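Local coordinates for protein chemotaxis transducer (Pseudomonas aeruginosa, PDB 6GCV) that probably senses nitrate for chemotaxis, binding it directly through its all-helical PilJ domain and passing the signal on as a chemoreceptor, at residues N22-Q27 against A63-G68; A35-Q40 against P48-A53; Q57-A62 against R95-L100; S75-P80 against S131-R136; A83-K88 against L123-N128. One frame throughout, in Å; residues are numbered along the deposited sequence.

Interaction 1 (N22-Q27 against A63-G68); sequences NVAGAQ and ADLDAG
In the four-helix bundle of this PilJ domain, helix 18-42 and helix 48-67 run side by side, and Leu65 bridges them near the end of the second, touching Val23, Ala24 and Gln27. The short segments approach to 10.6 Å between axes, with their N-to-C directions 137° apart, so the pair is antiparallel but clearly splayed. Leu65 reaches across with CG beside its own backbone N (chi1 -69°). Its CD1 methyl lies over the backbone of Ala24, 4.1 Å from Ala24 CA, and stands 4.2 Å from Ala24 CB. On one flank the branch point Leu65 CG meets Val23 CG1 at 4.3 Å; on the next turn Gln27 contributes only its aliphatic part, Gln27 CG lying 4.4 Å from Leu65 CD1. The amide end of Gln27 turns to helix 48-67 about two turns before Leu65, where its NE2 donates to Tyr58 O. Met133 touches both Ala24 and Leu65, so helix 112-137 also packs against this contact. No hydrogen bond joins the two segments. Cohesion here therefore rests on burying one leucine against small or aliphatic surfaces, an apolar association without polar directionality.

Interaction 2 (A35-Q40 against P48-A53); sequences AREALQ and PKALAA. With NA (sodium ion), chain E; ACT (acetate ion), chain G.
Glu37 and Leu51 lie alongside each other where helix 18-42 and helix 48-67 come together, the CA atoms of the two residues being 5.7 Å apart. The helices follow each other in the chain across a short connection and form an antiparallel helical hairpin, the segments running 157° apart. Glu37 extends beyond CG (chi2 167°) and lays its carboxylate against the backbone of the other helix, with Glu37 OE1 3.5 Å from Leu51 CA. Leu51 has CG anti to the backbone N (chi1 178°); its CD1 passes the aliphatic base of the glutamate, 4.1 Å from Glu37 CB, while CD2 meets Ala38 CB at 4.2 Å. The methyl of Ala50 lies near the other carboxylate oxygen, Ala50 CB to Glu37 OE2 being 3.9 Å. The carboxylate is held from outside the two segments, OE1 by the hydroxyl of Thr54 and OE2 by a salt bridge to Lys33. An acetate, probably from the crystallisation liquor, sits beyond Glu37, and Arg36 NH1 gives its O atom a weak hydrogen bond of 3.4 Å. Sodium is bound by the main-chain Glu37 O at 2.9 Å and by a water that also donates to acetate OXT; Asp47 belongs to the same metal site. Around this pair, Ala38 also touches Leu100 and Val103 of helix 80-103, Ala35 packs on Phe115 and Ser119 of helix 112-137, and Arg36 NH2 donates to Gln32 and Thr120 of the second subunit.

Interaction 3 (Q57-A62 against R95-L100); sequences QYERSA and RYRAML
A single salt bridge, Glu59 to Arg97, spans the surface of the four-helix bundle between helix 48-67 and helix 80-103. The backbones stay well apart, the nearest pair of CA atoms, those of Glu59 and Arg97, being 10.4 Å from each other, so two long side chains must make up the distance. Arg97 NH1 donates to Glu59 OE2 at 2.9 Å with an N-H...O angle of 148°. The donor comes to the syn side of the carboxylate but stands 32° out of its plane, and the carboxylate and guanidinium planes are turned 70° apart; this is thus a one-nitrogen bridge and not a flat, two-pronged pair. Glu59 OE2 also accepts a weak hydrogen bond from Trp93 NE1 on the same helix as Arg97, giving this oxygen two donors. Elsewhere on segment 57-62, the side-chain amide oxygen of Gln57 is satisfied one turn on: Arg60 NH2 meets Gln57 OE1 at 2.7 Å, on a lone pair in the carbonyl plane. On the buried side, Tyr96 OH is bonded to Ser31 and Ser119. The Arg97 chain is bent at chi3: Arg97 CD passes Glu59 OE2 at 3.3 Å, NE lies farther off, and NH1 alone returns to that oxygen.

Interaction 4 (S75-P80 against S131-R136); sequences SRMGAP and SLMSAR
Met77 and Met133 meet through bent thioether ends: each has CG beside its own backbone N, and each is bent at chi3 (76° in Met77, 66° in Met133). In Met77 the bend carries CE over the last turns of helix 112-137, while its sulfur rests against the other methionine. The two side chains cross at a slant, with Met77 SD 3.8 Å from Met133 CE and equally 3.8 Å from Met133 CG. The Met77 methyl goes further: Met77 CE reaches 3.7 Å from the main-chain Met133 O and, in the conformer described, 3.8 Å from Arg136 CG. Arg136 thus offers the aliphatic root of its side chain, CB and CG, to the methionine. The backbone of segment 75-80 is largely non-helical; it belongs to the connection that leads from helix 48-67 into helix 80-103, with Ala79 at the N-cap position of the latter. Ile82 on the first turn of that helix touches Met77, Met133 and Arg136 alike, and Met77 O accepts a hydrogen bond from Arg86. Between the two segments themselves no hydrogen bond forms. Their cohesion is therefore probably dispersive, between sulfur, methyl and methylene groups, with the polar bonding of Met77 left to its main chain.

Interaction 5 (A83-K88 against L123-N128); sequences AAQRQK and LGELNN
Helix 80-103 and helix 112-137, the second helical hairpin of the four-helix bundle, run close to antiparallel here, their short segments 165° apart in direction with axes 9.7 Å from each other; Gln85 and Glu125 face one another, their CA atoms 7.8 Å apart. Gln85 leaves its helix with CG anti to the backbone N and then bends at chi2 (64°), which brings its amide to Glu125. There the NE2 group serves two acceptors of one residue: Gln85 NE2 donates to Glu125 OE1 at 2.8 Å, nearly straight at 164°, and to Glu125 O at 3.0 Å. Both acceptors lie close to the amide plane, and OE1 receives the bond on its anti lone pair. A water donates to Gln85 OE1 and also to Glu125 OE1, linking amide and carboxylate a second time. Asn128 ND2 adds a weak hydrogen bond to Glu125 OE1 from one turn further along. Lys88, fully extended, comes to the carboxylate from the next turn and forms a long salt bridge, Lys88 NZ to Glu125 OE2 3.6 Å. The Glu125 side chain also touches Val89 and Ile92 of helix 80-103. With a lysine and several donors gathered round it, the Glu125 carboxylate would probably be kept ionised, and the bonds to Gln85 restrict its rotation.

Overall arrangement
Interactions 1 and 2 join the same pair, helix 18-42 and helix 48-67, on opposite sides of the chain's centre, their centres about 21 Å apart; both are buried, yet the first is wholly apolar while the second places a carboxylate beside a sodium site and the second subunit. Interaction 3, on the surface, links helix 48-67 to helix 80-103 through a hydrogen-bonded salt bridge. Interaction 5, partly buried, joins helix 80-103 to helix 112-137 with directed hydrogen bonds and a long salt bridge, whereas buried interaction 4 seals a connecting segment onto helix 112-137 through sulfur and methyl groups. Further packing ties neighbours together: Ala35 with Tyr96, Leu132 with Gln85.

Interaction 1 (N22-Q27 against A63-G68)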
# COMPACT_ATOMS: atom_id res chain seq x y z
N ASN A 22 2.51 -10.52 6.02
CA ASN A 22 2.70 -9.09 6.21
C ASN A 22 3.62 -8.48 5.16
O ASN A 22 3.31 -7.45 4.56
CB ASN A 22 3.24 -8.78 7.60
CG ASN A 22 3.37 -7.30 7.86
OD1 ASN A 22 2.43 -6.55 7.60
ND2 ASN A 22 4.53 -6.86 8.31
N VAL A 23 4.75 -9.15 4.91
CA VAL A 23 5.72 -8.67 3.96
C VAL A 23 5.14 -8.67 2.54
O VAL A 23 5.31 -7.70 1.79
CB VAL A 23 7.02 -9.47 4.08
CG1 VAL A 23 7.93 -9.31 2.89
CG2 VAL A 23 7.75 -9.09 5.36
N ALA A 24 4.43 -9.74 2.19
CA ALA A 24 3.80 -9.78 0.88
C ALA A 24 2.73 -8.66 0.73
O ALA A 24 2.65 -7.99 -0.28
CB ALA A 24 3.21 -11.16 0.63
N GLY A 25 1.89 -8.50 1.76
CA GLY A 25 0.90 -7.45 1.70
C GLY A 25 1.52 -6.07 1.57
O GLY A 25 1.04 -5.24 0.77
N ALA A 26 2.60 -5.83 2.31
CA ALA A 26 3.25 -4.52 2.27
C ALA A 26 3.80 -4.20 0.88
O ALA A 26 3.94 -3.02 0.57
CB ALA A 26 4.32 -4.42 3.34
N GLN A 27 4.08 -5.21 0.06
CA GLN A 27 4.50 -4.93 -1.31
C GLN A 27 3.44 -4.09 -2.04
O GLN A 27 3.74 -3.26 -2.89
CB GLN A 27 4.73 -6.21 -2.11
CG GLN A 27 5.84 -7.12 -1.61
CD GLN A 27 7.20 -6.47 -1.71
OE1 GLN A 27 7.51 -5.53 -0.96
NE2 GLN A 27 8.05 -6.99 -2.62
N ALA A 63 13.14 -10.35 -2.67
CA ALA A 63 14.19 -11.36 -2.54
C ALA A 63 13.91 -12.27 -1.34
O ALA A 63 14.12 -13.49 -1.42
CB ALA A 63 15.55 -10.70 -2.42
N ASP A 64 13.42 -11.71 -0.24
CA ASP A 64 13.07 -12.51 0.91
C ASP A 64 11.96 -13.51 0.60
O ASP A 64 11.97 -14.64 1.11
CB ASP A 64 12.67 -11.61 2.08
CG ASP A 64 13.84 -10.82 2.67
OD1 ASP A 64 15.01 -11.23 2.48
OD2 ASP A 64 13.57 -9.81 3.38
N LEU A 65 10.95 -13.08 -0.16
CA LEU A 65 9.85 -13.98 -0.53
C LEU A 65 10.33 -15.07 -1.49
O LEU A 65 9.83 -16.20 -1.45
CB LEU A 65 8.71 -13.18 -1.15
CG LEU A 65 7.95 -12.24 -0.19
CD1 LEU A 65 7.11 -11.24 -0.95
CD2 LEU A 65 7.09 -13.05 0.74
N ASP A 66 11.32 -14.75 -2.33
CA ASP A 66 11.83 -15.73 -3.28
C ASP A 66 12.72 -16.78 -2.62
O ASP A 66 12.70 -17.94 -3.00
CB ASP A 66 12.69 -15.04 -4.33
CG ASP A 66 11.90 -14.27 -5.38
OD1 ASP A 66 10.68 -14.48 -5.56
OD2 ASP A 66 12.53 -13.45 -6.08
N ALA A 67 13.53 -16.36 -1.64
CA ALA A 67 14.56 -17.21 -1.05
C ALA A 67 14.31 -17.65 0.39
O ALA A 67 14.95 -18.58 0.87
CB ALA A 67 15.90 -16.53 -1.13
N GLY A 68 13.37 -16.98 1.04
CA GLY A 68 13.22 -17.09 2.48
C GLY A 68 14.23 -16.23 3.18
O GLY A 68 15.31 -15.92 2.62

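Interaction 2 (A35-Q40 against P48-A53)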
# COMPACT_ATOMS: atom_id res chain seq x y z
N ALA A 35 5.17 5.22 -6.36
CA ALA A 35 4.56 6.03 -7.41
C ALA A 35 4.32 7.46 -6.92
O ALA A 35 4.60 8.43 -7.63
CB ALA A 35 3.25 5.42 -7.87
N ARG A 36 3.80 7.61 -5.71
CA ARG A 36 3.61 8.94 -5.20
C ARG A 36 4.92 9.71 -5.07
O ARG A 36 4.99 10.88 -5.40
CB ARG A 36 2.67 8.97 -4.04
CG ARG A 36 3.04 8.39 -2.79
CD ARG A 36 3.53 9.41 -1.79
NE ARG A 36 3.68 8.79 -0.49
CZ ARG A 36 4.39 9.25 0.53
NH1 ARG A 36 5.31 10.18 0.34
NH2 ARG A 36 4.33 8.55 1.69
N GLU A 37 5.96 9.04 -4.60
CA GLU A 37 7.26 9.70 -4.47
C GLU A 37 7.80 10.12 -5.86
O GLU A 37 8.40 11.22 -5.97
CB GLU A 37 8.23 8.76 -3.77
CG GLU A 37 7.91 8.60 -2.31
CD GLU A 37 8.62 7.46 -1.60
OE1 GLU A 37 9.02 6.50 -2.28
OE2 GLU A 37 8.74 7.48 -0.34
N ALA A 38 7.65 9.26 -6.86
CA ALA A 38 8.13 9.61 -8.21
C ALA A 38 7.36 10.78 -8.79
O ALA A 38 7.94 11.66 -9.44
CB ALA A 38 8.06 8.40 -9.10
N LEU A 39 6.03 10.79 -8.59
CA LEU A 39 5.22 11.90 -9.08
C LEU A 39 5.58 13.22 -8.37
O LEU A 39 5.60 14.29 -8.99
CB LEU A 39 3.73 11.59 -8.92
CG LEU A 39 3.24 10.43 -9.82
CD1 LEU A 39 1.89 9.95 -9.30
CD2 LEU A 39 3.12 10.83 -11.25
N GLN A 40 5.87 13.14 -7.09
CA GLN A 40 6.29 14.33 -6.37
C GLN A 40 7.65 14.89 -6.88
O GLN A 40 7.84 16.10 -6.98
CB GLN A 40 6.32 14.07 -4.88
CG GLN A 40 6.46 15.33 -4.06
CD GLN A 40 6.02 15.13 -2.63
OE1 GLN A 40 5.13 14.32 -2.35
NE2 GLN A 40 6.64 15.85 -1.71
N PRO A 48 14.86 12.24 -3.89
CA PRO A 48 15.34 11.02 -4.52
C PRO A 48 15.75 9.96 -3.54
O PRO A 48 15.69 8.77 -3.87
CB PRO A 48 16.50 11.49 -5.38
CG PRO A 48 16.57 12.96 -5.28
CD PRO A 48 15.68 13.43 -4.20
N LYS A 49 16.21 10.36 -2.36
CA LYS A 49 16.62 9.39 -1.36
C LYS A 49 15.43 8.58 -0.87
O LYS A 49 15.55 7.40 -0.58
CB LYS A 49 17.32 10.08 -0.20
CG LYS A 49 18.60 10.79 -0.64
CD LYS A 49 19.26 11.53 0.52
CE LYS A 49 18.48 12.78 0.88
NZ LYS A 49 19.20 13.66 1.80
N ALA A 50 14.29 9.21 -0.77
CA ALA A 50 13.06 8.55 -0.29
C ALA A 50 12.59 7.54 -1.31
O ALA A 50 12.23 6.43 -0.95
CB ALA A 50 11.98 9.57 0.01
N LEU A 51 12.57 7.93 -2.57
CA LEU A 51 12.19 7.02 -3.62
C LEU A 51 13.10 5.79 -3.63
O LEU A 51 12.66 4.66 -3.70
CB LEU A 51 12.17 7.71 -4.97
CG LEU A 51 11.83 6.82 -6.19
CD1 LEU A 51 10.50 6.14 -6.05
CD2 LEU A 51 11.88 7.60 -7.49
N ALA A 52 14.42 6.03 -3.58
CA ALA A 52 15.36 4.93 -3.55
C ALA A 52 15.10 4.01 -2.40
O ALA A 52 15.18 2.79 -2.55
CB ALA A 52 16.80 5.43 -3.54
N ALA A 53 14.85 4.58 -1.22
CA ALA A 53 14.63 3.74 -0.05
C ALA A 53 13.39 2.87 -0.18
O ALA A 53 13.37 1.70 0.23
CB ALA A 53 14.58 4.60 1.18
NA NA E . 9.68 12.21 -3.52
C ACT G . 8.45 9.84 2.06
O ACT G . 7.73 10.68 2.68
OXT ACT G . 8.37 9.72 0.78
CH3 ACT G . 9.23 8.81 2.82
O HOH W 1 8.72 11.91 -0.89

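Interaction 3 (Q57-A62 against R95-L100)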
# COMPACT_ATOMS: atom_id res chain seq x y z
N GLN A 57 13.17 -1.19 -0.22
CA GLN A 57 12.32 -2.02 0.67
C GLN A 57 11.55 -3.07 -0.16
O GLN A 57 11.44 -4.25 0.24
CB GLN A 57 11.35 -1.16 1.46
CG GLN A 57 11.94 -0.30 2.53
CD GLN A 57 12.36 -1.03 3.78
OE1 GLN A 57 12.29 -2.26 3.91
NE2 GLN A 57 12.84 -0.25 4.72
N TYR A 58 10.99 -2.64 -1.28
CA TYR A 58 10.27 -3.56 -2.15
C TYR A 58 11.18 -4.69 -2.63
O TYR A 58 10.82 -5.87 -2.61
CB TYR A 58 9.64 -2.81 -3.35
CG TYR A 58 8.99 -3.74 -4.34
CD1 TYR A 58 9.72 -4.44 -5.26
CD2 TYR A 58 7.64 -4.01 -4.28
CE1 TYR A 58 9.15 -5.40 -6.07
CE2 TYR A 58 7.04 -4.93 -5.14
CZ TYR A 58 7.82 -5.63 -6.02
OH TYR A 58 7.24 -6.58 -6.84
N GLU A 59 12.39 -4.32 -3.06
CA GLU A 59 13.29 -5.34 -3.64
C GLU A 59 13.80 -6.25 -2.57
O GLU A 59 14.03 -7.43 -2.83
CB GLU A 59 14.41 -4.67 -4.41
CG GLU A 59 13.92 -4.01 -5.69
CD GLU A 59 14.97 -3.71 -6.70
OE1 GLU A 59 16.17 -3.99 -6.47
OE2 GLU A 59 14.59 -3.29 -7.80
N ARG A 60 14.01 -5.75 -1.35
CA ARG A 60 14.47 -6.58 -0.26
C ARG A 60 13.40 -7.63 0.05
O ARG A 60 13.68 -8.82 0.19
CB ARG A 60 14.74 -5.68 0.96
CG ARG A 60 15.26 -6.38 2.19
CD ARG A 60 15.76 -5.37 3.19
NE ARG A 60 14.71 -4.60 3.85
CZ ARG A 60 14.15 -4.94 5.03
NH1 ARG A 60 14.44 -6.06 5.63
NH2 ARG A 60 13.26 -4.16 5.62
N SER A 61 12.15 -7.16 0.13
CA SER A 61 11.06 -8.07 0.39
C SER A 61 10.88 -9.08 -0.73
O SER A 61 10.62 -10.24 -0.45
CB SER A 61 9.77 -7.29 0.61
OG SER A 61 9.85 -6.64 1.85
N ALA A 62 11.04 -8.65 -1.99
CA ALA A 62 10.88 -9.57 -3.11
C ALA A 62 11.90 -10.71 -3.01
O ALA A 62 11.56 -11.87 -3.21
CB ALA A 62 10.98 -8.85 -4.44
N ARG A 95 9.60 -3.59 -15.53
CA ARG A 95 9.13 -2.53 -16.40
C ARG A 95 8.65 -1.33 -15.61
O ARG A 95 8.90 -0.19 -15.97
CB ARG A 95 8.04 -3.07 -17.33
CG ARG A 95 8.57 -4.08 -18.35
CD ARG A 95 7.49 -4.63 -19.27
NE ARG A 95 6.70 -5.70 -18.67
CZ ARG A 95 7.00 -7.01 -18.71
NH1 ARG A 95 8.12 -7.43 -19.28
NH2 ARG A 95 6.19 -7.90 -18.14
N TYR A 96 7.95 -1.57 -14.52
CA TYR A 96 7.45 -0.48 -13.66
C TYR A 96 8.60 0.30 -13.06
O TYR A 96 8.55 1.54 -13.00
CB TYR A 96 6.58 -1.09 -12.56
CG TYR A 96 5.91 -0.11 -11.62
CD1 TYR A 96 4.97 0.82 -12.09
CD2 TYR A 96 6.17 -0.14 -10.29
CE1 TYR A 96 4.32 1.67 -11.20
CE2 TYR A 96 5.51 0.69 -9.39
CZ TYR A 96 4.57 1.57 -9.83
OH TYR A 96 3.83 2.35 -8.95
N ARG A 97 9.62 -0.41 -12.60
CA ARG A 97 10.78 0.27 -11.99
C ARG A 97 11.43 1.22 -12.99
O ARG A 97 11.79 2.34 -12.65
CB ARG A 97 11.76 -0.77 -11.45
CG ARG A 97 12.93 -0.16 -10.69
CD ARG A 97 13.90 -1.24 -10.34
NE ARG A 97 14.36 -1.90 -11.54
CZ ARG A 97 14.59 -3.19 -11.65
NH1 ARG A 97 14.45 -4.02 -10.61
NH2 ARG A 97 15.00 -3.66 -12.81
N ALA A 98 11.55 0.79 -14.24
CA ALA A 98 12.15 1.66 -15.25
C ALA A 98 11.25 2.89 -15.48
O ALA A 98 11.73 3.99 -15.68
CB ALA A 98 12.36 0.93 -16.55
N MET A 99 9.94 2.71 -15.43
CA MET A 99 9.02 3.83 -15.61
C MET A 99 9.16 4.83 -14.45
O MET A 99 9.13 6.03 -14.67
CB MET A 99 7.57 3.35 -15.61
CG MET A 99 7.13 2.56 -16.82
SD MET A 99 5.44 1.93 -16.54
CE MET A 99 5.28 0.98 -18.06
N LEU A 100 9.30 4.32 -13.22
CA LEU A 100 9.48 5.20 -12.06
C LEU A 100 10.65 6.15 -12.23
O LEU A 100 10.55 7.33 -11.94
CB LEU A 100 9.70 4.39 -10.77
CG LEU A 100 8.52 3.65 -10.22
CD1 LEU A 100 8.91 2.65 -9.17
CD2 LEU A 100 7.53 4.60 -9.61

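Interaction 4 (S75-P80 against S131-R136)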
# COMPACT_ATOMS: atom_id res chain seq x y z
N SER A 75 9.03 -16.91 5.32
CA SER A 75 9.08 -18.27 4.76
C SER A 75 9.19 -18.25 3.23
O SER A 75 8.50 -17.47 2.58
CB SER A 75 7.78 -19.03 5.15
OG SER A 75 7.47 -18.92 6.55
N ARG A 76 9.98 -19.15 2.63
CA ARG A 76 9.92 -19.34 1.18
C ARG A 76 8.74 -20.26 0.95
O ARG A 76 8.62 -21.31 1.59
CB ARG A 76 11.21 -19.97 0.62
CG ARG A 76 11.17 -20.19 -0.89
CD ARG A 76 12.39 -20.93 -1.41
NE ARG A 76 12.62 -22.19 -0.73
CZ ARG A 76 12.07 -23.36 -1.06
NH1 ARG A 76 11.23 -23.46 -2.09
NH2 ARG A 76 12.37 -24.44 -0.35
N MET A 77 7.86 -19.92 0.02
CA MET A 77 6.74 -20.76 -0.32
C MET A 77 6.99 -21.30 -1.71
O MET A 77 6.96 -20.56 -2.69
CB MET A 77 5.43 -19.99 -0.24
CG MET A 77 5.13 -19.42 1.12
SD MET A 77 3.48 -18.62 1.25
CE MET A 77 2.43 -20.08 1.34
N GLY A 78 7.29 -22.59 -1.77
CA GLY A 78 7.74 -23.23 -3.00
C GLY A 78 6.65 -23.76 -3.91
O GLY A 78 6.94 -24.27 -4.98
N ALA A 79 5.38 -23.64 -3.51
CA ALA A 79 4.28 -24.11 -4.32
C ALA A 79 4.40 -23.56 -5.72
O ALA A 79 4.62 -22.37 -5.87
CB ALA A 79 2.95 -23.67 -3.71
N PRO A 80 4.20 -24.40 -6.75
CA PRO A 80 4.46 -23.90 -8.10
C PRO A 80 3.63 -22.69 -8.51
O PRO A 80 4.13 -21.82 -9.19
CB PRO A 80 4.14 -25.10 -9.00
CG PRO A 80 4.28 -26.28 -8.11
CD PRO A 80 3.86 -25.84 -6.75
N SER A 131 -3.20 -13.25 -2.23
CA SER A 131 -4.34 -14.18 -2.21
C SER A 131 -3.87 -15.62 -2.34
O SER A 131 -4.36 -16.51 -1.62
CB SER A 131 -5.29 -13.86 -3.35
OG SER A 131 -5.94 -12.62 -3.12
N LEU A 132 -2.96 -15.89 -3.27
CA LEU A 132 -2.47 -17.27 -3.44
C LEU A 132 -1.73 -17.75 -2.20
O LEU A 132 -1.85 -18.92 -1.78
CB LEU A 132 -1.55 -17.35 -4.65
CG LEU A 132 -2.22 -17.17 -6.01
CD1 LEU A 132 -1.12 -17.06 -7.06
CD2 LEU A 132 -3.15 -18.31 -6.35
N MET A 133 -0.92 -16.87 -1.63
CA MET A 133 -0.17 -17.21 -0.40
C MET A 133 -1.11 -17.52 0.75
O MET A 133 -0.93 -18.53 1.44
CB MET A 133 0.79 -16.09 -0.02
CG MET A 133 1.95 -15.97 -0.98
SD MET A 133 2.96 -14.49 -0.66
CE MET A 133 3.65 -14.88 0.93
N SER A 134 -2.15 -16.70 0.90
CA SER A 134 -3.10 -16.91 1.98
C SER A 134 -3.91 -18.17 1.78
O SER A 134 -4.19 -18.88 2.73
CB SER A 134 -4.02 -15.70 2.11
OG SER A 134 -3.28 -14.64 2.59
N ALA A 135 -4.27 -18.46 0.54
CA ALA A 135 -5.04 -19.67 0.26
C ALA A 135 -4.27 -20.93 0.71
O ALA A 135 -4.81 -21.80 1.24
CB ALA A 135 -5.38 -19.77 -1.22
N ARG A 136 -2.94 -20.85 0.39
CA ARG A 136 -2.11 -22.03 0.73
C ARG A 136 -1.87 -22.09 2.23
O ARG A 136 -1.89 -23.16 2.82
CB ARG A 136 -0.76 -21.94 0.01
CG ARG A 136 0.26 -23.01 0.33
CD ARG A 136 -0.28 -24.43 0.37
NE ARG A 136 0.84 -25.35 0.55
CZ ARG A 136 1.31 -25.71 1.73
NH1 ARG A 136 0.71 -25.28 2.83
NH2 ARG A 136 2.35 -26.53 1.80

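Interaction 5 (A83-K88 against L123-N128)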
# COMPACT_ATOMS: atom_id res chain seq x y z
N ALA A 83 5.23 -19.59 -6.77
CA ALA A 83 6.48 -19.26 -7.48
C ALA A 83 6.19 -18.65 -8.84
O ALA A 83 6.82 -17.68 -9.21
CB ALA A 83 7.36 -20.51 -7.62
N ALA A 84 5.23 -19.18 -9.58
CA ALA A 84 4.86 -18.64 -10.90
C ALA A 84 4.33 -17.22 -10.78
O ALA A 84 4.66 -16.37 -11.60
CB ALA A 84 3.85 -19.54 -11.61
N GLN A 85 3.50 -16.96 -9.76
CA GLN A 85 3.00 -15.60 -9.55
C GLN A 85 4.12 -14.64 -9.15
O GLN A 85 4.11 -13.48 -9.60
CB GLN A 85 1.85 -15.58 -8.56
CG GLN A 85 1.17 -14.21 -8.39
CD GLN A 85 0.49 -13.70 -9.65
OE1 GLN A 85 0.25 -14.45 -10.61
NE2 GLN A 85 0.19 -12.40 -9.69
N ARG A 86 5.08 -15.08 -8.34
CA ARG A 86 6.24 -14.22 -8.03
C ARG A 86 6.99 -13.88 -9.31
O ARG A 86 7.43 -12.75 -9.47
CB ARG A 86 7.21 -14.85 -7.03
CG ARG A 86 6.65 -14.98 -5.63
CD ARG A 86 7.75 -15.26 -4.59
NE ARG A 86 8.43 -16.55 -4.84
CZ ARG A 86 8.10 -17.70 -4.28
NH1 ARG A 86 7.12 -17.78 -3.38
NH2 ARG A 86 8.76 -18.82 -4.62
N GLN A 87 7.12 -14.84 -10.23
CA GLN A 87 7.82 -14.54 -11.49
C GLN A 87 7.03 -13.60 -12.38
O GLN A 87 7.60 -12.73 -13.00
CB GLN A 87 8.22 -15.80 -12.26
CG GLN A 87 9.03 -15.43 -13.53
CD GLN A 87 10.15 -14.40 -13.26
OE1 GLN A 87 10.25 -13.30 -13.89
NE2 GLN A 87 11.00 -14.73 -12.27
N LYS A 88 5.71 -13.75 -12.42
CA LYS A 88 4.86 -12.84 -13.19
C LYS A 88 4.98 -11.42 -12.64
O LYS A 88 5.16 -10.49 -13.39
CB LYS A 88 3.41 -13.31 -13.13
CG LYS A 88 2.46 -12.52 -13.99
CD LYS A 88 1.04 -13.05 -13.91
CE LYS A 88 0.11 -12.19 -14.75
NZ LYS A 88 -1.22 -12.81 -14.81
N LEU A 123 -0.15 -3.51 -8.83
CA LEU A 123 -0.91 -3.64 -7.58
C LEU A 123 -1.83 -4.86 -7.62
O LEU A 123 -1.86 -5.65 -6.66
CB LEU A 123 -1.70 -2.34 -7.34
CG LEU A 123 -2.64 -2.37 -6.16
CD1 LEU A 123 -1.93 -2.64 -4.86
CD2 LEU A 123 -3.41 -1.07 -6.10
N GLY A 124 -2.52 -5.03 -8.74
CA GLY A 124 -3.43 -6.18 -8.88
C GLY A 124 -2.70 -7.50 -8.79
O GLY A 124 -3.20 -8.45 -8.18
N GLU A 125 -1.55 -7.59 -9.44
CA GLU A 125 -0.77 -8.83 -9.40
C GLU A 125 -0.15 -9.10 -8.05
O GLU A 125 -0.04 -10.26 -7.65
CB GLU A 125 0.26 -8.88 -10.51
CG GLU A 125 -0.39 -8.80 -11.90
CD GLU A 125 -1.33 -9.94 -12.23
OE1 GLU A 125 -1.27 -11.03 -11.63
OE2 GLU A 125 -2.15 -9.76 -13.15
N LEU A 126 0.20 -8.04 -7.33
CA LEU A 126 0.66 -8.22 -5.97
C LEU A 126 -0.46 -8.69 -5.07
O LEU A 126 -0.27 -9.50 -4.18
CB LEU A 126 1.27 -6.92 -5.43
CG LEU A 126 2.59 -6.52 -6.07
CD1 LEU A 126 2.93 -5.07 -5.77
CD2 LEU A 126 3.71 -7.47 -5.65
N ASN A 127 -1.65 -8.13 -5.26
CA ASN A 127 -2.80 -8.60 -4.51
C ASN A 127 -3.07 -10.07 -4.83
O ASN A 127 -3.41 -10.86 -3.93
CB ASN A 127 -4.00 -7.75 -4.81
CG ASN A 127 -5.09 -7.98 -3.83
OD1 ASN A 127 -4.88 -7.93 -2.62
ND2 ASN A 127 -6.27 -8.21 -4.34
N ASN A 128 -2.95 -10.45 -6.11
CA ASN A 128 -3.14 -11.85 -6.47
C ASN A 128 -2.11 -12.76 -5.77
O ASN A 128 -2.41 -13.87 -5.36
CB ASN A 128 -3.09 -12.06 -7.98
CG ASN A 128 -4.26 -11.42 -8.70
OD1 ASN A 128 -5.30 -11.13 -8.10
ND2 ASN A 128 -4.11 -11.20 -10.02
O HOH W 2 -2.52 -13.95 -11.18